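Local coordinates for protein adenylyltransferase (Bartonella henselae str. Houston-1, PDB 5NH2) that transfers AMP from ATP onto tyrosine or threonine residues of host target proteins through its Fic domain, an activity involved in the virulence of the bacterium, at residues 11-14 against 20-23; 16-21 against 26-31. All coordinates share one frame; numbering follows the deposited sequence.

Contact 1 of 2, residues 11-14 against 20-23; sequences YVYP and KNKY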
loop_
_atom_site.group_PDB
_atom_site.type_symbol
_atom_site.label_atom_id
_atom_site.label_comp_id
_atom_site.label_asym_id
_atom_site.label_seq_id
_atom_site.Cartn_x
_atom_site.Cartn_y
_atom_site.Cartn_z
ATOM N N TYR A 11 0.365 25.951 -2.894
ATOM C CA TYR A 11 0.200 24.652 -3.565
ATOM C C TYR A 11 -1.145 24.495 -4.311
ATOM O O TYR A 11 -1.250 23.634 -5.194
ATOM C CB TYR A 11 0.323 23.518 -2.539
ATOM C CG TYR A 11 1.729 23.077 -2.144
ATOM C CD1 TYR A 11 2.521 22.357 -3.023
ATOM C CD2 TYR A 11 2.221 23.294 -0.844
ATOM C CE1 TYR A 11 3.810 21.916 -2.668
ATOM C CE2 TYR A 11 3.522 22.857 -0.476
ATOM C CZ TYR A 11 4.302 22.154 -1.386
ATOM O OH TYR A 11 5.576 21.701 -1.042
ATOM N N VAL A 12 -2.177 25.291 -3.979
ATOM C CA VAL A 12 -3.520 25.147 -4.536
ATOM C C VAL A 12 -3.917 26.367 -5.365
ATOM O O VAL A 12 -3.438 27.492 -5.159
ATOM C CB VAL A 12 -4.555 24.922 -3.418
ATOM C CG1 VAL A 12 -4.167 23.690 -2.573
ATOM C CG2 VAL A 12 -4.638 26.188 -2.561
ATOM N N TYR A 13 -4.832 26.143 -6.301
ATOM C CA TYR A 13 -5.358 27.256 -7.065
ATOM C C TYR A 13 -6.117 28.198 -6.121
ATOM O O TYR A 13 -6.901 27.730 -5.284
ATOM C CB TYR A 13 -6.267 26.783 -8.202
ATOM C CG TYR A 13 -5.565 25.983 -9.255
ATOM C CD1 TYR A 13 -5.806 24.639 -9.388
ATOM C CD2 TYR A 13 -4.652 26.571 -10.111
ATOM C CE1 TYR A 13 -5.166 23.875 -10.369
ATOM C CE2 TYR A 13 -3.964 25.813 -11.071
ATOM C CZ TYR A 13 -4.243 24.461 -11.207
ATOM O OH TYR A 13 -3.583 23.687 -12.141
ATOM N N PRO A 14 -5.894 29.506 -6.217
ATOM C CA PRO A 14 -6.672 30.442 -5.394
ATOM C C PRO A 14 -8.163 30.153 -5.462
ATOM O O PRO A 14 -8.701 29.796 -6.517
ATOM C CB PRO A 14 -6.325 31.799 -6.012
ATOM C CG PRO A 14 -4.924 31.607 -6.486
ATOM C CD PRO A 14 -4.822 30.185 -6.955
ATOM N N LYS A 20 -2.432 22.649 -7.562
ATOM C CA LYS A 20 -1.928 23.055 -8.870
ATOM C C LYS A 20 -1.325 21.849 -9.574
ATOM O O LYS A 20 -0.573 21.082 -8.967
ATOM C CB LYS A 20 -0.876 24.158 -8.715
ATOM C CG LYS A 20 -1.438 25.539 -8.295
ATOM C CD LYS A 20 -0.335 26.365 -7.674
ATOM C CE LYS A 20 -0.680 27.859 -7.694
ATOM N NZ LYS A 20 0.457 28.778 -7.259
ATOM N N ASN A 21 -1.702 21.642 -10.832
ATOM C CA ASN A 21 -1.235 20.460 -11.545
ATOM C C ASN A 21 -0.903 20.814 -12.989
ATOM O O ASN A 21 -1.317 21.851 -13.512
ATOM C CB ASN A 21 -2.279 19.324 -11.509
ATOM C CG ASN A 21 -3.675 19.792 -11.951
ATOM O OD1 ASN A 21 -3.999 19.810 -13.142
ATOM N ND2 ASN A 21 -4.487 20.195 -10.985
ATOM N N LYS A 22 -0.187 19.892 -13.641
ATOM C CA LYS A 22 0.235 20.070 -15.027
ATOM C C LYS A 22 -0.913 20.020 -16.057
ATOM O O LYS A 22 -0.708 20.452 -17.199
ATOM C CB LYS A 22 1.307 19.013 -15.354
ATOM C CG LYS A 22 2.716 19.310 -14.788
ATOM C CD LYS A 22 3.636 18.092 -14.947
ATOM C CE LYS A 22 5.109 18.427 -14.900
ATOM N NZ LYS A 22 5.542 19.043 -16.191
ATOM N N TYR A 23 -2.104 19.499 -15.711
ATOM C CA TYR A 23 -3.232 19.522 -16.658
ATOM C C TYR A 23 -4.033 20.811 -16.599
ATOM O O TYR A 23 -4.817 21.086 -17.524
ATOM C CB TYR A 23 -4.200 18.352 -16.396
ATOM C CG TYR A 23 -3.540 17.097 -15.827
ATOM C CD1 TYR A 23 -2.669 16.341 -16.615
ATOM C CD2 TYR A 23 -3.786 16.663 -14.522
ATOM C CE1 TYR A 23 -2.065 15.218 -16.143
ATOM C CE2 TYR A 23 -3.142 15.511 -14.022
ATOM C CZ TYR A 23 -2.286 14.800 -14.862
ATOM O OH TYR A 23 -1.629 13.673 -14.466
HETATM O O HOH W 1 0.547 21.484 -6.514
#
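The phenol ring of Y13 lies against the backbone of K20, with the CA of K20 over one face, 3.9 Å from the centroid of the Y13 ring and offset toward the rim, in a CH-pi contact. At the ring's edge, near its plane, comes ND2 of N21, which is hydrogen-bonded to L19 O; the amide and the ring stand 90° apart. Y13 CG sits beside its own backbone N (chi1 -65°), which carries the ring across to 20-23, and the hydroxyl ends up at the N21 peptide. There Y13 OH accepts an almost perfectly straight bond from N21 N at 3.1 Å (N-H...O 177°). On the same ring, CE2 of Y13 lies 3.8 Å from K20 CG.

One residue earlier, K20 N gives its hydrogen to Y11 O (2.8 Å), in the carbonyl plane. A water also donates to Y11 O, at 3.1 Å. The same water donates to K20 O at 2.7 Å, so a single solvent molecule ties the two carbonyls together. Beyond CG the K20 chain runs out extended along 11-14, and K20 CE passes 3.8 Å from V12 O. The ammonium group finds its partners outside the two segments: a salt bridge to D87, a hydrogen bond to H10 O and a cation-pi contact with F85, which probably takes part in ATP binding. The Y11 side chain turns the other way, edge-to-face with W74.

Two irregular pieces of the N-terminal loop are thus joined by one backbone bond and one tyrosine hydroxyl, and the chain folds back on itself ahead of helix 28-46, next to what is probably the nucleotide site of the Fic domain.

Contact 2 of 2, residues 16-21 against 26-31; sequences TTTLKN and KNLNAF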
loop_
_atom_site.group_PDB
_atom_site.type_symbol
_atom_site.label_atom_id
_atom_site.label_comp_id
_atom_site.label_asym_id
_atom_site.label_seq_id
_atom_site.Cartn_x
_atom_site.Cartn_y
_atom_site.Cartn_z
ATOM N N THR A 16 -9.732 27.628 -4.311
ATOM C CA THR A 16 -10.096 26.231 -4.423
ATOM C C THR A 16 -9.270 25.405 -3.457
ATOM O O THR A 16 -8.297 25.880 -2.873
ATOM C CB THR A 16 -9.887 25.693 -5.824
ATOM O OG1 THR A 16 -10.752 24.559 -5.993
ATOM C CG2 THR A 16 -8.437 25.253 -5.998
ATOM N N THR A 17 -9.690 24.155 -3.299
ATOM C CA THR A 17 -8.973 23.116 -2.576
ATOM C C THR A 17 -8.147 22.188 -3.494
ATOM O O THR A 17 -7.646 21.159 -3.033
ATOM C CB THR A 17 -9.975 22.322 -1.731
ATOM O OG1 THR A 17 -9.295 21.765 -0.604
ATOM C CG2 THR A 17 -10.627 21.219 -2.542
ATOM N N THR A 18 -8.022 22.514 -4.784
ATOM C CA THR A 18 -7.367 21.661 -5.772
ATOM C C THR A 18 -5.882 22.004 -5.935
ATOM O O THR A 18 -5.527 23.168 -6.168
ATOM C CB THR A 18 -8.071 21.799 -7.125
ATOM O OG1 THR A 18 -9.469 21.556 -6.963
ATOM C CG2 THR A 18 -7.493 20.810 -8.171
ATOM N N LEU A 19 -5.024 20.974 -5.869
ATOM C CA LEU A 19 -3.583 21.154 -6.013
ATOM C C LEU A 19 -3.237 21.589 -7.439
ATOM O O LEU A 19 -3.702 20.985 -8.415
ATOM C CB LEU A 19 -2.856 19.851 -5.655
ATOM C CG LEU A 19 -2.710 19.400 -4.185
ATOM C CD1 LEU A 19 -2.312 17.928 -4.159
ATOM C CD2 LEU A 19 -1.674 20.221 -3.405
ATOM N N LYS A 20 -2.432 22.649 -7.562
ATOM C CA LYS A 20 -1.928 23.055 -8.870
ATOM C C LYS A 20 -1.325 21.849 -9.574
ATOM O O LYS A 20 -0.573 21.082 -8.967
ATOM C CB LYS A 20 -0.876 24.158 -8.715
ATOM C CG LYS A 20 -1.438 25.539 -8.295
ATOM C CD LYS A 20 -0.335 26.365 -7.674
ATOM C CE LYS A 20 -0.680 27.859 -7.694
ATOM N NZ LYS A 20 0.457 28.778 -7.259
ATOM N N ASN A 21 -1.702 21.642 -10.832
ATOM C CA ASN A 21 -1.235 20.460 -11.545
ATOM C C ASN A 21 -0.903 20.814 -12.989
ATOM O O ASN A 21 -1.317 21.851 -13.512
ATOM C CB ASN A 21 -2.279 19.324 -11.509
ATOM C CG ASN A 21 -3.675 19.792 -11.951
ATOM O OD1 ASN A 21 -3.999 19.810 -13.142
ATOM N ND2 ASN A 21 -4.487 20.195 -10.985
ATOM N N LYS A 26 -8.860 22.529 -12.391
ATOM C CA LYS A 26 -9.258 23.084 -11.099
ATOM C C LYS A 26 -10.430 22.332 -10.456
ATOM O O LYS A 26 -10.634 22.450 -9.240
ATOM C CB LYS A 26 -9.612 24.575 -11.251
ATOM C CG LYS A 26 -8.660 25.355 -12.168
ATOM C CD LYS A 26 -8.512 26.828 -11.821
ATOM C CE LYS A 26 -9.602 27.683 -12.439
ATOM N NZ LYS A 26 -9.631 29.065 -11.830
ATOM N N ASN A 27 -11.182 21.536 -11.219
ATOM C CA ASN A 27 -12.256 20.744 -10.636
ATOM C C ASN A 27 -11.656 19.523 -9.963
ATOM O O ASN A 27 -10.935 18.754 -10.601
ATOM C CB ASN A 27 -13.258 20.313 -11.702
ATOM C CG ASN A 27 -14.248 19.283 -11.183
ATOM O OD1 ASN A 27 -13.951 18.094 -11.100
ATOM N ND2 ASN A 27 -15.434 19.742 -10.830
ATOM N N LEU A 28 -11.982 19.326 -8.686
ATOM C CA LEU A 28 -11.243 18.380 -7.850
ATOM C C LEU A 28 -11.348 16.941 -8.363
ATOM O O LEU A 28 -10.337 16.232 -8.465
ATOM C CB LEU A 28 -11.730 18.470 -6.399
ATOM C CG LEU A 28 -11.252 17.283 -5.557
ATOM C CD1 LEU A 28 -9.810 17.525 -5.123
ATOM C CD2 LEU A 28 -12.171 16.968 -4.392
ATOM N N ASN A 29 -12.556 16.483 -8.670
ATOM C CA ASN A 29 -12.726 15.075 -9.029
ATOM C C ASN A 29 -12.083 14.734 -10.375
ATOM O O ASN A 29 -11.556 13.625 -10.534
ATOM C CB ASN A 29 -14.213 14.688 -9.026
ATOM C CG ASN A 29 -14.723 14.339 -7.627
ATOM O OD1 ASN A 29 -13.952 14.283 -6.664
ATOM N ND2 ASN A 29 -16.024 14.091 -7.513
ATOM N N ALA A 30 -12.124 15.646 -11.354
ATOM C CA ALA A 30 -11.467 15.380 -12.635
ATOM C C ALA A 30 -9.957 15.330 -12.466
ATOM O O ALA A 30 -9.269 14.478 -13.065
ATOM C CB ALA A 30 -11.849 16.451 -13.647
ATOM N N PHE A 31 -9.430 16.225 -11.629
ATOM C CA PHE A 31 -8.035 16.134 -11.259
ATOM C C PHE A 31 -7.728 14.773 -10.626
ATOM O O PHE A 31 -6.745 14.135 -10.993
ATOM C CB PHE A 31 -7.663 17.291 -10.317
ATOM C CG PHE A 31 -6.460 17.015 -9.507
ATOM C CD1 PHE A 31 -5.191 17.077 -10.094
ATOM C CD2 PHE A 31 -6.579 16.625 -8.171
ATOM C CE1 PHE A 31 -4.047 16.785 -9.365
ATOM C CE2 PHE A 31 -5.442 16.325 -7.420
ATOM C CZ PHE A 31 -4.161 16.403 -8.028
#
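K26 meets 16-21 through its main chain: K26 O accepts a hydrogen bond from T18 OG1 at 2.7 Å, with the donor 42° out of the carbonyl plane. T18 turns OG1 beside its own backbone N (chi1 -53°), which points the hydroxyl at that carbonyl and places CG2 toward F31. A weak, long bond from T16 OG1 reaches the same T18 oxygen.

N27 follows as the N-cap, N27 OD1 accepting from A30 N at 3.1 Å. In the first turn F31 N bonds to N27 O. L28 opens the helix, and L28 CB passes 3.9 Å from T18 OG1. F31, one turn on, brings its ring back to the loop: T18 CG2 lies 4.1 Å from F31 CB, and L19 CB touches CZ loosely. The amide of N21 meets the ring obliquely, ND2 3.3 Å from F31 CD1, the two side chains sliding past each other in opposite directions with their planes 26° apart. The amide is held in that pose by N21 ND2 donating to L19 O at 2.8 Å, arriving almost in line with the L19 carbonyl, and also to I25 O.

The contact thus lays the N-terminal loop across the first turn of helix 28-46, with F31 also touching T71 beyond helix 57-68 and L19 reaching R154 in the loop between helices 133-150 and 157-171.

How the contacts relate
Contacts 1 and 2 are two halves of one compact loop before helix 28-46, their centres 7 Å apart, and K20 and N21 belong to both. N21 serves both, its amide lying between Y13 and F31. A probable hydrogen bond from Y13 N to T18 O (3.1 Å) joins them directly, and Y11 O packs on L19 CD2. Both border the nucleotide site: the L19 side chain is about 4 Å from that of E155, an experimentally identified ATP-binding residue, and about 8 Å from the bound magnesium ion, whereas the side chain of Y11 in contact 1 stands about 13 Å from the metal.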